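Local atomic coordinates of geranyltranstransferase (Roseobacter denitrificans, PDB entry 4LLS), a protein that probably condenses isopentenyl diphosphate with allylic diphosphates to make farnesyl or geranylgeranyl diphosphate, and binds isopentenyl diphosphate and a geranyl diphosphate analogue in its active site. Residues A[32-44]-A[83-95]. Numbering follows the deposited sequence.
With IPE (3-methylbut-3-enyl trihydrogen diphosphate), chain C.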
loop_
_atom_site.group_PDB
_atom_site.type_symbol
_atom_site.label_atom_id
_atom_site.label_comp_id
_atom_site.label_asym_id
_atom_site.label_seq_id
_atom_site.Cartn_x
_atom_site.Cartn_y
_atom_site.Cartn_z
ATOM N N ALA A 32 10.756 -9.593 18.718
ATOM C CA ALA A 32 9.820 -8.510 18.995
ATOM C C ALA A 32 10.574 -7.227 19.284
ATOM O O ALA A 32 10.193 -6.150 18.816
ATOM C CB ALA A 32 8.916 -8.849 20.167
ATOM N N ALA A 33 11.616 -7.317 20.085
ATOM C CA ALA A 33 12.393 -6.119 20.401
ATOM C C ALA A 33 13.094 -5.574 19.128
ATOM O O ALA A 33 13.126 -4.349 18.936
ATOM C CB ALA A 33 13.412 -6.412 21.507
ATOM N N ALA A 34 13.619 -6.455 18.278
ATOM C CA ALA A 34 14.295 -6.058 17.055
ATOM C C ALA A 34 13.359 -5.381 16.050
ATOM O O ALA A 34 13.711 -4.356 15.488
ATOM C CB ALA A 34 14.990 -7.205 16.388
ATOM N N VAL A 35 12.146 -5.911 15.903
ATOM C CA VAL A 35 11.165 -5.288 15.014
ATOM C C VAL A 35 10.768 -3.919 15.542
ATOM O O VAL A 35 10.689 -2.953 14.791
ATOM C CB VAL A 35 9.952 -6.202 14.816
ATOM C CG1 VAL A 35 8.826 -5.441 14.118
ATOM C CG2 VAL A 35 10.332 -7.418 14.009
ATOM N N GLN A 36 10.500 -3.811 16.830
ATOM C CA GLN A 36 10.136 -2.514 17.390
ATOM C C GLN A 36 11.256 -1.506 17.216
ATOM O O GLN A 36 10.990 -0.366 16.815
ATOM C CB GLN A 36 9.698 -2.602 18.839
ATOM C CG GLN A 36 9.173 -1.275 19.382
ATOM C CD GLN A 36 7.866 -0.899 18.734
ATOM O OE1 GLN A 36 6.894 -1.668 18.796
ATOM N NE2 GLN A 36 7.882 0.190 17.962
ATOM N N ALA A 37 12.498 -1.945 17.410
ATOM C CA ALA A 37 13.646 -1.036 17.268
ATOM C C ALA A 37 13.767 -0.540 15.850
ATOM O O ALA A 37 14.073 0.621 15.612
ATOM C CB ALA A 37 14.913 -1.718 17.692
ATOM N N HIS A 38 13.472 -1.403 14.890
ATOM C CA HIS A 38 13.577 -1.044 13.490
ATOM C C HIS A 38 12.465 -0.082 13.088
ATOM O O HIS A 38 12.734 0.904 12.397
ATOM C CB HIS A 38 13.576 -2.270 12.565
ATOM C CG HIS A 38 14.397 -2.052 11.338
ATOM N ND1 HIS A 38 13.876 -1.935 10.068
ATOM C CD2 HIS A 38 15.712 -1.741 11.231
ATOM C CE1 HIS A 38 14.862 -1.663 9.219
ATOM N NE2 HIS A 38 15.982 -1.556 9.908
ATOM N N PHE A 39 11.242 -0.297 13.534
ATOM C CA PHE A 39 10.172 0.680 13.319
ATOM C C PHE A 39 10.559 2.026 13.910
ATOM O O PHE A 39 10.427 3.061 13.296
ATOM C CB PHE A 39 8.852 0.248 13.967
ATOM C CG PHE A 39 8.011 -0.636 13.099
ATOM C CD1 PHE A 39 7.575 -0.200 11.873
ATOM C CD2 PHE A 39 7.686 -1.923 13.509
ATOM C CE1 PHE A 39 6.805 -1.041 11.047
ATOM C CE2 PHE A 39 6.870 -2.731 12.734
ATOM C CZ PHE A 39 6.464 -2.312 11.466
ATOM N N ASP A 40 11.113 1.995 15.100
ATOM C CA ASP A 40 11.479 3.242 15.776
ATOM C C ASP A 40 12.482 4.005 14.930
ATOM O O ASP A 40 12.378 5.218 14.756
ATOM C CB ASP A 40 12.058 2.955 17.151
ATOM C CG ASP A 40 10.999 2.486 18.179
ATOM O OD1 ASP A 40 9.761 2.514 17.933
ATOM O OD2 ASP A 40 11.460 2.073 19.264
ATOM N N LYS A 41 13.491 3.306 14.432
ATOM C CA LYS A 41 14.567 3.951 13.661
ATOM C C LYS A 41 14.051 4.490 12.328
ATOM O O LYS A 41 14.325 5.625 11.944
ATOM C CB LYS A 41 15.701 2.978 13.421
ATOM C CG LYS A 41 16.505 2.615 14.664
ATOM C CD LYS A 41 17.550 1.568 14.303
ATOM C CE LYS A 41 18.048 0.766 15.499
ATOM N NZ LYS A 41 18.889 -0.378 15.040
ATOM N N VAL A 42 13.220 3.704 11.647
ATOM C CA VAL A 42 12.722 4.118 10.347
ATOM C C VAL A 42 11.737 5.290 10.445
ATOM O O VAL A 42 11.844 6.255 9.686
ATOM C CB VAL A 42 12.058 2.907 9.647
ATOM C CG1 VAL A 42 11.278 3.355 8.418
ATOM C CG2 VAL A 42 13.093 1.876 9.290
ATOM N N LEU A 43 10.863 5.283 11.437
ATOM C CA LEU A 43 9.840 6.300 11.619
ATOM C C LEU A 43 10.429 7.603 12.198
ATOM O O LEU A 43 9.866 8.675 12.029
ATOM C CB LEU A 43 8.678 5.773 12.468
ATOM C CG LEU A 43 7.824 4.671 11.830
ATOM C CD1 LEU A 43 6.740 4.201 12.779
ATOM C CD2 LEU A 43 7.212 5.185 10.537
ATOM N N ALA A 44 11.600 7.486 12.816
ATOM C CA ALA A 44 12.283 8.677 13.351
ATOM C C ALA A 44 12.598 9.695 12.276
ATOM O O ALA A 44 12.771 10.869 12.609
ATOM C CB ALA A 44 13.563 8.270 14.053
ATOM N N GLU A 83 20.164 -8.095 7.655
ATOM C CA GLU A 83 19.432 -8.014 6.383
ATOM C C GLU A 83 17.955 -8.394 6.585
ATOM O O GLU A 83 17.034 -7.685 6.145
ATOM C CB GLU A 83 20.021 -8.897 5.294
ATOM C CG GLU A 83 21.378 -8.380 4.858
ATOM C CD GLU A 83 22.135 -9.337 3.988
ATOM O OE1 GLU A 83 21.538 -10.230 3.366
ATOM O OE2 GLU A 83 23.369 -9.107 3.877
ATOM N N ALA A 84 17.714 -9.481 7.310
ATOM C CA ALA A 84 16.375 -10.039 7.391
ATOM C C ALA A 84 15.439 -9.084 8.108
ATOM O O ALA A 84 14.241 -9.099 7.849
ATOM C CB ALA A 84 16.421 -11.365 8.116
ATOM N N ILE A 85 15.948 -8.273 9.029
ATOM C CA ILE A 85 15.109 -7.313 9.770
ATOM C C ILE A 85 14.274 -6.420 8.825
ATOM O O ILE A 85 13.191 -5.977 9.196
ATOM C CB ILE A 85 15.939 -6.488 10.771
ATOM C CG1 ILE A 85 15.033 -5.776 11.744
ATOM C CG2 ILE A 85 16.873 -5.511 10.060
ATOM C CD1 ILE A 85 14.153 -6.653 12.610
ATOM N N TRP A 86 14.817 -6.058 7.653
ATOM C CA TRP A 86 14.085 -5.195 6.740
ATOM C C TRP A 86 12.786 -5.885 6.309
ATOM O O TRP A 86 11.718 -5.247 6.271
ATOM C CB TRP A 86 14.946 -4.820 5.536
ATOM C CG TRP A 86 16.094 -3.925 5.913
ATOM C CD1 TRP A 86 17.335 -4.306 6.313
ATOM C CD2 TRP A 86 16.036 -2.513 6.042
ATOM N NE1 TRP A 86 18.063 -3.188 6.725
ATOM C CE2 TRP A 86 17.281 -2.074 6.576
ATOM C CE3 TRP A 86 15.019 -1.571 5.836
ATOM C CZ2 TRP A 86 17.534 -0.738 6.858
ATOM C CZ3 TRP A 86 15.288 -0.262 6.080
ATOM C CH2 TRP A 86 16.547 0.157 6.562
ATOM N N SER A 87 12.885 -7.137 5.880
ATOM C CA SER A 87 11.711 -7.877 5.431
ATOM C C SER A 87 10.784 -8.222 6.598
ATOM O O SER A 87 9.546 -8.239 6.455
ATOM C CB SER A 87 12.146 -9.151 4.741
ATOM O OG SER A 87 12.727 -8.870 3.499
ATOM N N ALA A 88 11.336 -8.469 7.768
ATOM C CA ALA A 88 10.516 -8.720 8.946
ATOM C C ALA A 88 9.679 -7.507 9.319
ATOM O O ALA A 88 8.497 -7.627 9.688
ATOM C CB ALA A 88 11.402 -9.153 10.142
ATOM N N THR A 89 10.313 -6.336 9.354
ATOM C CA THR A 89 9.613 -5.101 9.601
ATOM C C THR A 89 8.604 -4.804 8.493
ATOM O O THR A 89 7.501 -4.338 8.772
ATOM C CB THR A 89 10.612 -3.962 9.847
ATOM O OG1 THR A 89 11.543 -4.406 10.873
ATOM C CG2 THR A 89 9.961 -2.725 10.301
ATOM N N ALA A 90 8.974 -5.100 7.256
ATOM C CA ALA A 90 8.052 -4.887 6.129
ATOM C C ALA A 90 6.752 -5.640 6.325
ATOM O O ALA A 90 5.674 -5.077 6.136
ATOM C CB ALA A 90 8.702 -5.284 4.821
ATOM N N ILE A 91 6.827 -6.925 6.633
ATOM C CA ILE A 91 5.577 -7.685 6.745
ATOM C C ILE A 91 4.776 -7.212 7.951
ATOM O O ILE A 91 3.535 -7.218 7.904
ATOM C CB ILE A 91 5.816 -9.198 6.731
ATOM C CG1 ILE A 91 4.496 -9.906 6.464
ATOM C CG2 ILE A 91 6.486 -9.703 8.004
ATOM C CD1 ILE A 91 3.864 -9.637 5.107
ATOM N N GLU A 92 5.452 -6.832 9.037
ATOM C CA GLU A 92 4.751 -6.223 10.163
ATOM C C GLU A 92 4.053 -4.886 9.831
ATOM O O GLU A 92 2.955 -4.596 10.324
ATOM C CB GLU A 92 5.659 -6.076 11.353
ATOM C CG GLU A 92 6.016 -7.414 11.942
ATOM C CD GLU A 92 4.888 -8.123 12.683
ATOM O OE1 GLU A 92 4.061 -7.413 13.329
ATOM O OE2 GLU A 92 4.866 -9.380 12.682
ATOM N N ALA A 93 4.663 -4.102 8.948
ATOM C CA ALA A 93 4.029 -2.873 8.472
ATOM C C ALA A 93 2.797 -3.177 7.631
ATOM O O ALA A 93 1.736 -2.555 7.767
ATOM C CB ALA A 93 5.010 -2.051 7.669
ATOM N N LEU A 94 2.903 -4.154 6.746
ATOM C CA LEU A 94 1.781 -4.564 5.891
ATOM C C LEU A 94 0.647 -5.079 6.790
ATOM O O LEU A 94 -0.511 -4.647 6.647
ATOM C CB LEU A 94 2.244 -5.623 4.893
ATOM C CG LEU A 94 1.445 -5.861 3.591
ATOM C CD1 LEU A 94 -0.019 -6.225 3.840
ATOM C CD2 LEU A 94 1.567 -4.677 2.662
ATOM N N HIS A 95 0.938 -6.020 7.654
ATOM C CA HIS A 95 -0.037 -6.533 8.597
ATOM C C HIS A 95 -0.679 -5.391 9.358
ATOM O O HIS A 95 -1.917 -5.359 9.542
ATOM C CB HIS A 95 0.695 -7.520 9.475
ATOM C CG HIS A 95 -0.084 -8.016 10.636
ATOM N ND1 HIS A 95 -1.226 -8.767 10.506
ATOM C CD2 HIS A 95 0.219 -8.005 11.953
ATOM C CE1 HIS A 95 -1.644 -9.130 11.713
ATOM N NE2 HIS A 95 -0.773 -8.694 12.604
HETATM C C1 IPE C . -4.725 -10.559 14.054
HETATM O O1 IPE C . -3.402 -11.102 13.866
HETATM C C2 IPE C . -5.416 -10.491 12.696
HETATM C C3 IPE C . -5.526 -11.859 12.070
HETATM C C4 IPE C . -5.001 -12.125 10.876
HETATM C C5 IPE C . -6.373 -12.906 12.727
HETATM P PA IPE C . -2.479 -11.387 15.135
HETATM O O1A IPE C . -3.242 -12.249 16.151
HETATM O O2A IPE C . -1.228 -11.937 14.618
HETATM O O3A IPE C . -2.212 -9.953 15.755
HETATM P PB IPE C . -0.979 -9.183 16.474
HETATM O O1B IPE C . -1.632 -8.167 17.399
HETATM O O2B IPE C . -0.174 -10.204 17.225
HETATM O O3B IPE C . -0.205 -8.608 15.311
#
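Thr89 meets Phe39 where helices 22-43 and 81-102 of the mainly helical prenyl synthase fold cross almost perpendicularly, their segment axes 9.5 Å apart at -82°. The methyl CG2 of Thr89 sits over the centre of the Phe39 ring, 3.6 Å from its centroid, while the backbone of Ala93 and CB of Glu92 border the ring edge. With OG1 anti to its own carbonyl carbon (chi1 -52°), Thr89 can bond back to Ile85 O at 2.8 Å and still turn its methyl onto the phenyl face. Ile85 O thus takes two donors, Thr89 OG1 and Thr89 N, from opposite faces of its plane. Val35 forms a knob among Ile85, Ala88, Thr89 and Glu92. On the other flank His38 points an edge at the six-membered ring of Trp86, a T-shaped pair with centroids 4.3 Å apart and planes at 86°, and Ile85 CG2 covers one imidazole face. Replacing Trp86 by an alanine is likely to leave the His38 edge without its aromatic face and the imidazole freer to turn. Packing thins toward the partly exposed margin, where Ala34 CB meets Ile85 CD1 at 3.9 Å and Val42 CG2 lies 4.4 Å from Trp86 CZ3. Glu92 lends the interface its aliphatic part and sends its carboxylate to Arg64 and Gly67 N. Farther along the same helix, His95 NE2 donates to O3B of isopentenyl diphosphate at 2.8 Å. Methyl and ring contacts therefore dominate this crossing, while the hydroxyl of Thr89 donates within its own helix and the carboxylate of Glu92 turns to Arg64 and Gly67.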